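Local coordinates for encapsulated ferritin (Haliangium ochraceum, PDB 5N5F), which oxidises Fe(2+) to Fe(3+) as the ferritin-like ferroxidase cargo of an encapsulin nanocompartment, releasing mineralised iron for deposition inside the nanocompartment, at the interface of chains A and B and the interface of chains A and C. Residues are numbered along the deposited sequence; one frame, centred on the assembly and turned at random. Chains: chain A/B/C, encapsulated ferritin.

Contact 1: the interface of chains A and B. Residues chain A 26-27, 30-31; chain B 37-38, 41, 54.
The guanidinium of B:Arg41 grips the carboxylate of A:Glu30 end-on, in a salt bridge where helix 16-44 of one subunit packs against its counterpart in the other. B:Arg41 NH2 donates to A:Glu30 OE1 at 2.5 Å, within the guanidinium plane but from above the carboxylate plane. B:Arg41 NH1 donates to A:Glu30 OE2 at 3.2 Å, on the syn side but tilted out of the carboxylate plane. The two flat groups are therefore not coplanar but turned 52° apart. B:Arg41 NE makes a weak hydrogen bond to the hydroxyl OG1 of A:Thr27 at 3.0 Å. One face of the guanidinium carries the methyl CG2 of A:Val26, near its rim, and the other looks toward the backbone carbonyl of B:Trp37. The arginine chain bends at chi3 (-79°), which brings the guanidinium round to the acid. Alongside, the six-membered ring of B:Trp37 flanks the carboxylate, with CE3 3.5 Å from A:Glu30 CD, while OE1 also lies at the in-plane edge of the B:Tyr38 ring. The threonine methyl, CG2, touches B:Tyr38 and B:Leu54, on the side leading to the presumed iron ligand A:Glu31. There the phenol OH of B:Tyr38 hydrogen-bonds A:Glu31 OE2 at 3.0 Å, its ring 79° from the carboxylate plane.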
# COMPACT_ATOMS: atom_id res chain seq x y z
N VAL A 26 3.59 18.41 -0.32
CA VAL A 26 3.97 17.09 0.19
C VAL A 26 5.09 17.21 1.21
O VAL A 26 5.18 16.41 2.14
CB VAL A 26 4.34 16.14 -0.96
CG1 VAL A 26 3.16 15.95 -1.91
CG2 VAL A 26 5.57 16.63 -1.72
N THR A 27 5.96 18.22 1.06
CA THR A 27 7.01 18.44 2.05
C THR A 27 6.40 18.79 3.40
O THR A 27 6.76 18.22 4.44
CB THR A 27 7.94 19.56 1.58
OG1 THR A 27 8.51 19.21 0.31
CG2 THR A 27 9.06 19.80 2.59
N GLU A 30 4.86 15.64 4.90
CA GLU A 30 5.84 14.73 5.49
C GLU A 30 6.37 15.29 6.81
O GLU A 30 6.61 14.54 7.76
CB GLU A 30 6.98 14.48 4.51
CG GLU A 30 6.56 13.72 3.26
CD GLU A 30 7.59 13.79 2.16
OE1 GLU A 30 8.64 14.43 2.36
OE2 GLU A 30 7.35 13.19 1.09
N GLU A 31 6.57 16.61 6.88
CA GLU A 31 7.07 17.20 8.11
C GLU A 31 6.04 17.12 9.22
O GLU A 31 6.38 16.85 10.38
CB GLU A 31 7.49 18.65 7.84
CG GLU A 31 8.72 18.73 6.92
CD GLU A 31 8.91 20.09 6.29
OE1 GLU A 31 7.94 20.87 6.24
OE2 GLU A 31 10.04 20.37 5.83
N TRP B 37 14.18 12.29 -0.58
CA TRP B 37 13.06 12.97 -1.20
C TRP B 37 13.30 14.47 -1.32
O TRP B 37 12.85 15.09 -2.29
CB TRP B 37 11.78 12.70 -0.41
CG TRP B 37 11.43 11.24 -0.35
CD1 TRP B 37 11.90 10.25 -1.17
CD2 TRP B 37 10.53 10.61 0.57
NE1 TRP B 37 11.35 9.04 -0.81
CE2 TRP B 37 10.51 9.24 0.26
CE3 TRP B 37 9.75 11.08 1.63
CZ2 TRP B 37 9.73 8.33 0.97
CZ3 TRP B 37 8.98 10.17 2.34
CH2 TRP B 37 8.97 8.81 2.00
N TYR B 38 13.99 15.08 -0.35
CA TYR B 38 14.26 16.51 -0.44
C TYR B 38 15.20 16.82 -1.59
O TYR B 38 14.99 17.79 -2.33
CB TYR B 38 14.84 17.02 0.88
CG TYR B 38 13.83 17.17 2.00
CD1 TYR B 38 12.58 16.57 1.93
CD2 TYR B 38 14.13 17.93 3.12
CE1 TYR B 38 11.66 16.71 2.96
CE2 TYR B 38 13.22 18.09 4.15
CZ TYR B 38 11.99 17.47 4.06
OH TYR B 38 11.09 17.63 5.09
N ARG B 41 13.26 16.60 -4.87
CA ARG B 41 12.35 17.72 -5.08
C ARG B 41 13.11 19.03 -5.31
O ARG B 41 12.66 19.87 -6.09
CB ARG B 41 11.40 17.84 -3.89
CG ARG B 41 10.39 16.69 -3.82
CD ARG B 41 9.16 17.06 -3.02
NE ARG B 41 9.39 16.99 -1.58
CZ ARG B 41 9.14 15.93 -0.82
NH1 ARG B 41 8.64 14.82 -1.35
NH2 ARG B 41 9.38 15.97 0.48
N LEU B 54 14.47 23.64 0.83
CA LEU B 54 14.51 22.18 0.78
C LEU B 54 15.89 21.66 1.15
O LEU B 54 16.01 20.68 1.90
CB LEU B 54 14.09 21.69 -0.60
CG LEU B 54 12.60 21.77 -0.95
CD1 LEU B 54 12.40 21.43 -2.42
CD2 LEU B 54 11.77 20.85 -0.07

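Contact 2: the interface of chains A and C. Residues chain A 7-9, 18, 22; chain C 37, 40.
The N-terminal segment of chain A, a loop ahead of the 3-10 helix 11-13, meets helix 16-44 of chain C in this contact of the decameric ring. Its central hydrogen bond runs from the backbone N of A:His8 to the side-chain amide oxygen OE1 of C:Gln40, 2.8 Å long, nearly straight (161° at H) and in the carbonyl plane. The glutamine chain is extended beyond CG (chi2 -170°), which carries its amide across to the segment. There A:Leu7 crosses it at about a right angle and lays CD2 3.6 Å from C:Gln40 CD. The same methyl also sits over one face of the A:His22 ring, toward its rim. Beside the glutamine, the imidazole of A:His8 comes edge-first onto the indole of C:Trp37, its NE2 3.2 Å above the ring plane and offset toward the rim. The closest carbons of this pair are A:His8 CD2 and C:Trp37 CD1, at 3.3 Å. With an alanine in place of C:Trp37, the imidazole of A:His8 would probably lose the face it rests on and be freer to turn. The segment lies against about one turn of helix 16-44 of chain C, with A:Thr18 and A:His22, from helix 16-44 of chain A, near the glutamine.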
# COMPACT_ATOMS: atom_id res chain seq x y z
N LEU A 7 2.53 12.77 -8.78
CA LEU A 7 1.47 13.55 -9.39
C LEU A 7 0.36 12.63 -9.89
O LEU A 7 0.60 11.51 -10.35
CB LEU A 7 2.02 14.38 -10.55
CG LEU A 7 2.93 15.55 -10.18
CD1 LEU A 7 3.67 16.05 -11.41
CD2 LEU A 7 2.13 16.68 -9.55
N HIS A 8 -0.88 13.13 -9.81
CA HIS A 8 -2.05 12.39 -10.27
C HIS A 8 -2.47 12.76 -11.68
O HIS A 8 -3.49 12.26 -12.16
CB HIS A 8 -3.23 12.63 -9.31
CG HIS A 8 -3.02 12.07 -7.94
ND1 HIS A 8 -2.26 10.94 -7.70
CD2 HIS A 8 -3.48 12.47 -6.73
CE1 HIS A 8 -2.26 10.68 -6.41
NE2 HIS A 8 -2.99 11.60 -5.80
N GLU A 9 -1.72 13.62 -12.35
CA GLU A 9 -2.06 14.11 -13.68
C GLU A 9 -0.79 14.23 -14.49
O GLU A 9 0.31 14.34 -13.93
CB GLU A 9 -2.77 15.47 -13.61
CG GLU A 9 -4.13 15.44 -12.93
CD GLU A 9 -5.17 14.67 -13.73
OE1 GLU A 9 -4.91 14.38 -14.92
OE2 GLU A 9 -6.25 14.36 -13.18
N THR A 18 1.48 25.02 -10.08
CA THR A 18 0.85 23.85 -9.47
C THR A 18 1.88 22.80 -9.09
O THR A 18 1.82 22.24 -7.99
CB THR A 18 -0.18 23.26 -10.44
OG1 THR A 18 -1.22 24.21 -10.68
CG2 THR A 18 -0.81 21.98 -9.86
N HIS A 22 2.72 21.57 -5.39
CA HIS A 22 2.67 20.16 -5.02
C HIS A 22 3.92 19.76 -4.25
O HIS A 22 3.84 19.11 -3.20
CB HIS A 22 2.52 19.30 -6.28
CG HIS A 22 2.95 17.88 -6.09
ND1 HIS A 22 2.28 17.00 -5.28
CD2 HIS A 22 4.00 17.19 -6.60
CE1 HIS A 22 2.88 15.83 -5.31
NE2 HIS A 22 3.93 15.92 -6.10
N TRP C 37 -4.42 17.72 -4.49
CA TRP C 37 -5.08 16.89 -5.49
C TRP C 37 -6.14 17.67 -6.27
O TRP C 37 -6.27 17.50 -7.49
CB TRP C 37 -5.70 15.67 -4.82
CG TRP C 37 -4.69 14.80 -4.13
CD1 TRP C 37 -3.34 14.76 -4.36
CD2 TRP C 37 -4.94 13.84 -3.10
NE1 TRP C 37 -2.74 13.84 -3.54
CE2 TRP C 37 -3.70 13.26 -2.76
CE3 TRP C 37 -6.09 13.41 -2.43
CZ2 TRP C 37 -3.58 12.28 -1.77
CZ3 TRP C 37 -5.97 12.43 -1.46
CH2 TRP C 37 -4.72 11.88 -1.14
N GLN C 40 -4.51 19.90 -8.88
CA GLN C 40 -4.02 19.10 -10.00
C GLN C 40 -5.16 18.75 -10.95
O GLN C 40 -5.03 18.87 -12.18
CB GLN C 40 -3.34 17.83 -9.50
CG GLN C 40 -2.04 18.06 -8.75
CD GLN C 40 -1.30 16.76 -8.48
OE1 GLN C 40 -1.34 15.82 -9.28
NE2 GLN C 40 -0.62 16.69 -7.34

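Contact 3: the interface of chains A and B. Residues chain A 27, 31, 64, 67; chain B 38, 53, 56-57, 61.
The imidazole of A:His64 and the side-chain amide of B:Asn57 lie stacked face to face, their planes only 7° apart, the two side chains sliding past each other in opposite directions. Their central carbons, A:His64 CG and B:Asn57 CG, are 3.5 Å apart, and the amide oxygen OD1 covers the imidazole face toward its rim. At an edge of the amide, the ring of B:His56 donates from ND1 to B:Asn57 OD1 over 2.9 Å; the donor is tilted 31° from the carbonyl plane, while the oxygen lies in the imidazole plane. This bond within chain B is likely to fix the turn of the amide against A:His64. Across the interface the methyl of A:Met67 reaches the same oxygen after a bend at chi3 (64°), and borders B:His56; A:Met67 CE lies 3.7 Å from B:Asn57 OD1. At the ND1 edge of the imidazole, the carboxylate of B:Glu61 stands steeply to the ring plane. A:His64, B:Glu61 and A:Glu31 are inferred, from similarity to related proteins, to bind iron, so this patch would assemble a ferroxidase centre from both subunits. A:Glu31 OE2 and B:Glu61 OE2 lie 6.0 Å apart. B:Glu61 OE2 approaches A:His64 ND1 at 3.2 Å.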
# COMPACT_ATOMS: atom_id res chain seq x y z
N THR A 27 5.96 18.22 1.06
CA THR A 27 7.01 18.44 2.05
C THR A 27 6.40 18.79 3.40
O THR A 27 6.76 18.22 4.44
CB THR A 27 7.94 19.56 1.58
OG1 THR A 27 8.51 19.21 0.31
CG2 THR A 27 9.06 19.80 2.59
N GLU A 31 6.57 16.61 6.88
CA GLU A 31 7.07 17.20 8.11
C GLU A 31 6.04 17.12 9.22
O GLU A 31 6.38 16.85 10.38
CB GLU A 31 7.49 18.65 7.84
CG GLU A 31 8.72 18.73 6.92
CD GLU A 31 8.91 20.09 6.29
OE1 GLU A 31 7.94 20.87 6.24
OE2 GLU A 31 10.04 20.37 5.83
N HIS A 64 10.52 23.25 10.46
CA HIS A 64 10.58 23.01 9.02
C HIS A 64 9.21 23.18 8.37
O HIS A 64 9.10 23.77 7.29
CB HIS A 64 11.13 21.61 8.74
CG HIS A 64 12.55 21.41 9.15
ND1 HIS A 64 13.24 20.24 8.92
CD2 HIS A 64 13.42 22.24 9.78
CE1 HIS A 64 14.47 20.36 9.39
NE2 HIS A 64 14.60 21.56 9.92
N MET A 67 8.32 26.84 8.08
CA MET A 67 9.09 27.44 7.00
C MET A 67 8.42 27.17 5.66
O MET A 67 8.26 28.08 4.84
CB MET A 67 10.52 26.91 7.01
CG MET A 67 11.34 27.37 8.21
SD MET A 67 12.91 26.50 8.38
CE MET A 67 13.76 27.00 6.88
N TYR B 38 13.99 15.08 -0.35
CA TYR B 38 14.26 16.51 -0.44
C TYR B 38 15.20 16.82 -1.59
O TYR B 38 14.99 17.79 -2.33
CB TYR B 38 14.84 17.02 0.88
CG TYR B 38 13.83 17.17 2.00
CD1 TYR B 38 12.58 16.57 1.93
CD2 TYR B 38 14.13 17.93 3.12
CE1 TYR B 38 11.66 16.71 2.96
CE2 TYR B 38 13.22 18.09 4.15
CZ TYR B 38 11.99 17.47 4.06
OH TYR B 38 11.09 17.63 5.09
N VAL B 53 15.21 26.34 0.76
CA VAL B 53 14.54 25.81 1.94
C VAL B 53 14.66 24.29 1.98
O VAL B 53 14.92 23.70 3.03
CB VAL B 53 13.06 26.26 1.97
CG1 VAL B 53 12.32 25.62 3.14
CG2 VAL B 53 12.97 27.78 2.05
N HIS B 56 18.24 23.27 2.92
CA HIS B 56 18.54 23.60 4.30
C HIS B 56 17.93 22.60 5.26
O HIS B 56 18.57 22.17 6.23
CB HIS B 56 18.05 25.01 4.63
CG HIS B 56 18.15 25.37 6.08
ND1 HIS B 56 17.22 24.96 7.01
CD2 HIS B 56 19.06 26.09 6.76
CE1 HIS B 56 17.56 25.42 8.20
NE2 HIS B 56 18.67 26.11 8.07
N ASN B 57 16.68 22.21 5.02
CA ASN B 57 16.02 21.27 5.91
C ASN B 57 16.47 19.84 5.63
O ASN B 57 16.54 19.03 6.56
CB ASN B 57 14.50 21.40 5.78
CG ASN B 57 13.99 22.74 6.29
OD1 ASN B 57 14.71 23.47 6.99
ND2 ASN B 57 12.75 23.07 5.96
N GLU B 61 17.83 17.10 8.35
CA GLU B 61 17.41 15.70 8.41
C GLU B 61 18.62 14.78 8.51
O GLU B 61 18.59 13.78 9.24
CB GLU B 61 16.56 15.34 7.19
CG GLU B 61 15.25 16.12 7.08
CD GLU B 61 14.42 16.06 8.35
OE1 GLU B 61 14.15 14.94 8.84
OE2 GLU B 61 14.04 17.14 8.86

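Contacts 1 and 3 belong to one interface, that of chains A and B, with about 6 Å between the centres of their C-alpha atoms and A:Thr27, A:Glu31 and B:Tyr38 in common; the arginine clasp thus borders the presumed iron-binding site. Contact 2 joins chain A to chain C, its C-alpha centre about 15 Å from that of contact 1 and about 20 Å from that of contact 3. Helix 16-44 serves in all three, and its tryptophan at position 37 flanks a carboxylate in contact 1 and a histidine in contact 2. Because both interfaces are two-fold symmetric, alternating them would link subunits into the ten-membered ring, placing the ferroxidase centre at one kind of junction.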